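Local atomic coordinates of myosin-4 (Saccharomyces cerevisiae, PDB entry 3MMI), a protein that serves as the type V myosin motor of an mRNA localization machinery, recruited to messages such as ASH1 mRNA through SHE3, that restricts certain proteins to the bud and daughter cell. Residues A[60-65]-A[76-81]; A[114-119]-A[140-145]. One frame throughout, in Å; residues are numbered along the deposited sequence.

Contact 1: A[60-65]-A[76-81]; sequences TVVSSL and KFISKV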
loop_
_atom_site.group_PDB
_atom_site.type_symbol
_atom_site.label_atom_id
_atom_site.label_comp_id
_atom_site.label_asym_id
_atom_site.label_seq_id
_atom_site.Cartn_x
_atom_site.Cartn_y
_atom_site.Cartn_z
ATOM N N THR A 60 -6.559 -11.270 -25.498
ATOM C CA THR A 60 -6.945 -11.880 -26.774
ATOM C C THR A 60 -8.320 -12.500 -26.688
ATOM O O THR A 60 -9.095 -12.285 -27.556
ATOM C CB THR A 60 -5.930 -12.946 -27.273
ATOM O OG1 THR A 60 -4.689 -12.316 -27.624
ATOM C CG2 THR A 60 -6.473 -13.662 -28.483
ATOM N N VAL A 61 -8.621 -13.239 -25.629
ATOM C CA VAL A 61 -9.906 -13.917 -25.554
ATOM C C VAL A 61 -10.988 -12.842 -25.393
ATOM O O VAL A 61 -11.981 -12.825 -26.144
ATOM C CB VAL A 61 -9.986 -14.911 -24.394
ATOM C CG1 VAL A 61 -11.363 -15.454 -24.258
ATOM C CG2 VAL A 61 -9.007 -16.034 -24.569
ATOM N N VAL A 62 -10.803 -11.945 -24.407
ATOM C CA VAL A 62 -11.799 -10.868 -24.200
ATOM C C VAL A 62 -12.063 -10.055 -25.437
ATOM O O VAL A 62 -13.243 -9.825 -25.781
ATOM C CB VAL A 62 -11.396 -9.844 -23.097
ATOM C CG1 VAL A 62 -12.353 -8.711 -23.055
ATOM C CG2 VAL A 62 -11.261 -10.528 -21.747
ATOM N N SER A 63 -11.004 -9.563 -26.083
ATOM C CA SER A 63 -11.308 -8.867 -27.341
ATOM C C SER A 63 -11.955 -9.668 -28.484
ATOM O O SER A 63 -12.764 -9.087 -29.189
ATOM C CB SER A 63 -10.215 -7.956 -27.856
ATOM O OG SER A 63 -9.388 -8.637 -28.703
ATOM N N SER A 64 -11.677 -10.968 -28.622
ATOM C CA SER A 64 -12.423 -11.779 -29.632
ATOM C C SER A 64 -13.892 -11.765 -29.258
ATOM O O SER A 64 -14.729 -11.329 -30.024
ATOM C CB SER A 64 -11.889 -13.230 -29.735
ATOM O OG SER A 64 -12.634 -13.976 -30.690
ATOM N N LEU A 65 -14.185 -12.184 -28.040
ATOM C CA LEU A 65 -15.546 -12.229 -27.532
ATOM C C LEU A 65 -16.301 -10.920 -27.699
ATOM O O LEU A 65 -17.466 -10.929 -28.034
ATOM C CB LEU A 65 -15.553 -12.645 -26.076
ATOM C CG LEU A 65 -15.214 -14.089 -25.754
ATOM C CD1 LEU A 65 -14.910 -14.215 -24.265
ATOM C CD2 LEU A 65 -16.400 -15.032 -26.086
ATOM N N LYS A 76 -18.310 -13.415 -17.934
ATOM C CA LYS A 76 -18.132 -14.642 -17.127
ATOM C C LYS A 76 -16.674 -15.085 -17.185
ATOM O O LYS A 76 -16.095 -15.587 -16.217
ATOM C CB LYS A 76 -19.112 -15.780 -17.562
ATOM N N PHE A 77 -16.103 -14.976 -18.357
ATOM C CA PHE A 77 -14.746 -15.450 -18.585
ATOM C C PHE A 77 -13.806 -14.564 -17.717
ATOM O O PHE A 77 -12.930 -15.054 -16.989
ATOM C CB PHE A 77 -14.404 -15.296 -20.081
ATOM C CG PHE A 77 -12.932 -15.346 -20.376
ATOM C CD1 PHE A 77 -12.217 -16.561 -20.310
ATOM C CD2 PHE A 77 -12.231 -14.175 -20.687
ATOM C CE1 PHE A 77 -10.831 -16.619 -20.555
ATOM C CE2 PHE A 77 -10.833 -14.201 -20.925
ATOM C CZ PHE A 77 -10.132 -15.421 -20.852
ATOM N N ILE A 78 -14.009 -13.251 -17.811
ATOM C CA ILE A 78 -13.209 -12.294 -17.053
ATOM C C ILE A 78 -13.387 -12.524 -15.555
ATOM O O ILE A 78 -12.414 -12.499 -14.804
ATOM C CB ILE A 78 -13.562 -10.805 -17.414
ATOM C CG1 ILE A 78 -12.685 -10.273 -18.557
ATOM C CG2 ILE A 78 -13.245 -9.937 -16.272
ATOM C CD1 ILE A 78 -11.171 -10.280 -18.170
ATOM N N SER A 79 -14.628 -12.792 -15.115
ATOM C CA SER A 79 -14.844 -13.138 -13.674
ATOM C C SER A 79 -14.022 -14.300 -13.209
ATOM O O SER A 79 -13.292 -14.143 -12.211
ATOM C CB SER A 79 -16.319 -13.348 -13.316
ATOM O OG SER A 79 -17.028 -12.146 -13.628
ATOM N N LYS A 80 -14.089 -15.437 -13.926
ATOM C CA LYS A 80 -13.334 -16.611 -13.508
ATOM C C LYS A 80 -11.832 -16.279 -13.487
ATOM O O LYS A 80 -11.136 -16.617 -12.526
ATOM C CB LYS A 80 -13.627 -17.879 -14.392
ATOM N N VAL A 81 -11.332 -15.661 -14.551
ATOM C CA VAL A 81 -9.920 -15.294 -14.626
ATOM C C VAL A 81 -9.436 -14.387 -13.435
ATOM O O VAL A 81 -8.419 -14.631 -12.801
ATOM C CB VAL A 81 -9.618 -14.566 -15.947
ATOM C CG1 VAL A 81 -8.387 -13.707 -15.792
ATOM C CG2 VAL A 81 -9.423 -15.576 -17.073
#
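Around Val-62 and Ile-78, whose CA atoms lie 7.4 Å apart, two helical segments of the globular tail run nearly antiparallel, at 164°, their axes approaching to 10.5 Å. Phe-77 spans much of that gap. CG is anti to its backbone N (chi1 162°), and the ring beyond it meets Val-61, whose CG1 sits over one face, 3.6 Å from the ring centroid and only 15° off the normal, a CH-pi contact. The opposite face is covered from the ring's own helix by Val-81 CG2, so the ring lies between two valine methyls. Val-62 CG2 meets the same ring at its edge, in plane, 3.8 Å from Phe-77 CE2. That methyl also packs on Ile-78, touching CG1 at 3.5 Å, and the two side chains cross at about a right angle. More loosely, Leu-65 CD1 stands 4.4 Å from Phe-77 CB. Helix 26-37 adds Tyr-29 against Val-61 and Leu-65, and Thr-30 and Val-33 against Phe-77. The contact thus illustrates helix pairing by apolar fit: every side chain that touches between the two segments is a hydrocarbon, most are buried, and aliphatic groups on both faces and at one edge would restrict the tilt of the ring.

Contact 2: A[114-119]-A[140-145]; sequences FAANQK and DLENET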
loop_
_atom_site.group_PDB
_atom_site.type_symbol
_atom_site.label_atom_id
_atom_site.label_comp_id
_atom_site.label_asym_id
_atom_site.label_seq_id
_atom_site.Cartn_x
_atom_site.Cartn_y
_atom_site.Cartn_z
ATOM N N PHE A 114 -6.796 -1.513 -21.255
ATOM C CA PHE A 114 -7.186 -2.389 -22.396
ATOM C C PHE A 114 -8.637 -2.066 -22.693
ATOM O O PHE A 114 -8.919 -1.628 -23.785
ATOM C CB PHE A 114 -7.008 -3.875 -22.045
ATOM C CG PHE A 114 -7.839 -4.814 -22.898
ATOM C CD1 PHE A 114 -7.507 -5.022 -24.248
ATOM C CD2 PHE A 114 -8.929 -5.479 -22.365
ATOM C CE1 PHE A 114 -8.273 -5.872 -25.062
ATOM C CE2 PHE A 114 -9.712 -6.349 -23.164
ATOM C CZ PHE A 114 -9.380 -6.545 -24.514
ATOM N N ALA A 115 -9.521 -2.155 -21.672
ATOM C CA ALA A 115 -10.936 -1.791 -21.807
ATOM C C ALA A 115 -11.146 -0.396 -22.362
ATOM O O ALA A 115 -11.994 -0.193 -23.240
ATOM C CB ALA A 115 -11.760 -1.981 -20.461
ATOM N N ALA A 116 -10.353 0.562 -21.882
ATOM C CA ALA A 116 -10.428 1.949 -22.396
ATOM C C ALA A 116 -10.005 2.007 -23.822
ATOM O O ALA A 116 -10.665 2.730 -24.613
ATOM C CB ALA A 116 -9.567 2.926 -21.580
ATOM N N ASN A 117 -8.902 1.300 -24.175
ATOM C CA ASN A 117 -8.510 1.228 -25.602
ATOM C C ASN A 117 -9.462 0.369 -26.501
ATOM O O ASN A 117 -9.534 0.577 -27.669
ATOM C CB ASN A 117 -7.011 0.858 -25.851
ATOM C CG ASN A 117 -6.596 1.023 -27.393
ATOM O OD1 ASN A 117 -6.488 0.030 -28.156
ATOM N ND2 ASN A 117 -6.470 2.285 -27.839
ATOM N N GLN A 118 -10.164 -0.610 -25.959
ATOM C CA GLN A 118 -11.096 -1.341 -26.772
ATOM C C GLN A 118 -12.184 -0.392 -27.199
ATOM O O GLN A 118 -12.768 -0.526 -28.243
ATOM C CB GLN A 118 -11.683 -2.522 -26.022
ATOM C CG GLN A 118 -10.786 -3.682 -26.091
ATOM C CD GLN A 118 -10.739 -4.310 -27.459
ATOM O OE1 GLN A 118 -9.709 -4.320 -28.128
ATOM N NE2 GLN A 118 -11.870 -4.889 -27.857
ATOM N N LYS A 119 -12.501 0.582 -26.382
ATOM C CA LYS A 119 -13.752 1.210 -26.619
ATOM C C LYS A 119 -13.560 2.308 -27.641
ATOM O O LYS A 119 -14.492 2.756 -28.361
ATOM C CB LYS A 119 -14.416 1.618 -25.300
ATOM C CG LYS A 119 -14.003 2.894 -24.682
ATOM C CD LYS A 119 -15.115 3.251 -23.706
ATOM C CE LYS A 119 -14.573 3.723 -22.352
ATOM N NZ LYS A 119 -14.005 2.558 -21.490
ATOM N N ASP A 140 -17.913 -0.522 -18.192
ATOM C CA ASP A 140 -18.119 -1.196 -16.949
ATOM C C ASP A 140 -16.938 -2.068 -16.693
ATOM O O ASP A 140 -16.562 -2.238 -15.538
ATOM C CB ASP A 140 -19.378 -2.022 -17.022
ATOM C CG ASP A 140 -19.733 -2.687 -15.737
ATOM O OD1 ASP A 140 -20.136 -2.017 -14.774
ATOM O OD2 ASP A 140 -19.643 -3.896 -15.674
ATOM N N LEU A 141 -16.361 -2.642 -17.763
ATOM C CA LEU A 141 -15.246 -3.577 -17.614
ATOM C C LEU A 141 -14.084 -2.778 -16.990
ATOM O O LEU A 141 -13.368 -3.242 -16.115
ATOM C CB LEU A 141 -14.890 -4.209 -18.983
ATOM C CG LEU A 141 -13.639 -5.076 -19.061
ATOM C CD1 LEU A 141 -13.809 -6.327 -18.254
ATOM C CD2 LEU A 141 -13.296 -5.434 -20.511
ATOM N N GLU A 142 -13.933 -1.563 -17.467
ATOM C CA GLU A 142 -12.877 -0.731 -17.017
ATOM C C GLU A 142 -13.013 -0.373 -15.496
ATOM O O GLU A 142 -12.057 -0.497 -14.731
ATOM C CB GLU A 142 -12.814 0.519 -17.832
ATOM C CG GLU A 142 -11.788 1.421 -17.258
ATOM C CD GLU A 142 -11.630 2.685 -18.044
ATOM O OE1 GLU A 142 -12.227 2.783 -19.083
ATOM O OE2 GLU A 142 -10.875 3.612 -17.690
ATOM N N ASN A 143 -14.212 -0.034 -15.045
ATOM C CA ASN A 143 -14.369 0.271 -13.643
ATOM C C ASN A 143 -14.250 -0.956 -12.776
ATOM O O ASN A 143 -13.593 -0.898 -11.721
ATOM C CB ASN A 143 -15.666 1.032 -13.318
ATOM C CG ASN A 143 -15.845 2.313 -14.155
ATOM O OD1 ASN A 143 -14.904 3.056 -14.416
ATOM N ND2 ASN A 143 -17.095 2.570 -14.578
ATOM N N GLU A 144 -14.825 -2.051 -13.213
ATOM C CA GLU A 144 -14.838 -3.241 -12.392
ATOM C C GLU A 144 -13.491 -3.964 -12.286
ATOM O O GLU A 144 -13.168 -4.547 -11.291
ATOM C CB GLU A 144 -15.903 -4.200 -12.904
ATOM C CG GLU A 144 -17.269 -3.763 -12.501
ATOM C CD GLU A 144 -17.545 -4.112 -11.076
ATOM O OE1 GLU A 144 -17.355 -5.334 -10.722
ATOM O OE2 GLU A 144 -17.948 -3.165 -10.351
ATOM N N THR A 145 -12.761 -3.990 -13.381
ATOM C CA THR A 145 -11.423 -4.545 -13.426
ATOM C C THR A 145 -10.489 -3.704 -12.457
ATOM O O THR A 145 -9.732 -4.242 -11.655
ATOM C CB THR A 145 -11.056 -4.489 -14.914
ATOM O OG1 THR A 145 -11.107 -5.809 -15.508
ATOM C CG2 THR A 145 -9.873 -3.822 -15.171
#
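Glu-142 reaches Lys-119 with an extended chain, CG anti to the backbone N (chi1 175°) and CD anti to CA (chi2 178°), whereas Lys-119 starts with CG between its backbone N and carbonyl carbon (chi1 83°) and bends further on, at chi3 and chi4. The two side chains cross at about a right angle and form a salt bridge, Lys-119 NZ donating to Glu-142 OE1 over 3.0 Å and meeting that oxygen nearly along its C-O axis. Beneath this polar link the helices pack closely. They run almost antiparallel with axes 8.6 Å apart, and the CA atoms of Ala-115 and Glu-142 are separated by 5.3 Å. Alanine makes such an approach possible: Ala-115 CB points at the partner helix and rests 3.7 Å from the backbone N of Glu-142. The same methyl touches Leu-141 CD2 at 3.8 Å, on the buried part of the contact. At the next residue, Ala-116 CB lies 3.7 Å from Glu-142 OE1, so the carboxylate passes beside a methyl on its way to the ammonium group. Leu-135, Leu-138 and Asn-139, earlier on helix 132-168, pack against the Lys-119 side chain. An alanine in place of Glu-142 would probably leave the Lys-119 ammonium without this carboxylate mate and Ala-116 CB without the carboxylate beside it. The contact joins two helices of the dilute region through two kinds of chemistry, apolar packing of Ala-115 against Leu-141 and a charge pair at the partly exposed margin, where the salt bridge is likely to add specificity to the packing.

Overall arrangement
From the N terminus the chain runs through helices 19-24 and 26-37 into helix 53-67, turns back, and closes contact 1 with helix 71-91 as a short helical hairpin. Helix 97-108 follows; helix 111-119 then opens contact 2, which closes on helix 132-168 after a connection that is partly unmodelled. The two loops are in series, neither nested nor crossed. They are neighbours in space, with centres about 12 Å apart: Val-62 CG1 packs 3.5 Å from Phe-114 CE2, Ser-63 meets Phe-114 and Gln-118, and Ile-78 touches Leu-141. Together they join four helices into one continuous bundle near the N-terminal end of the globular tail.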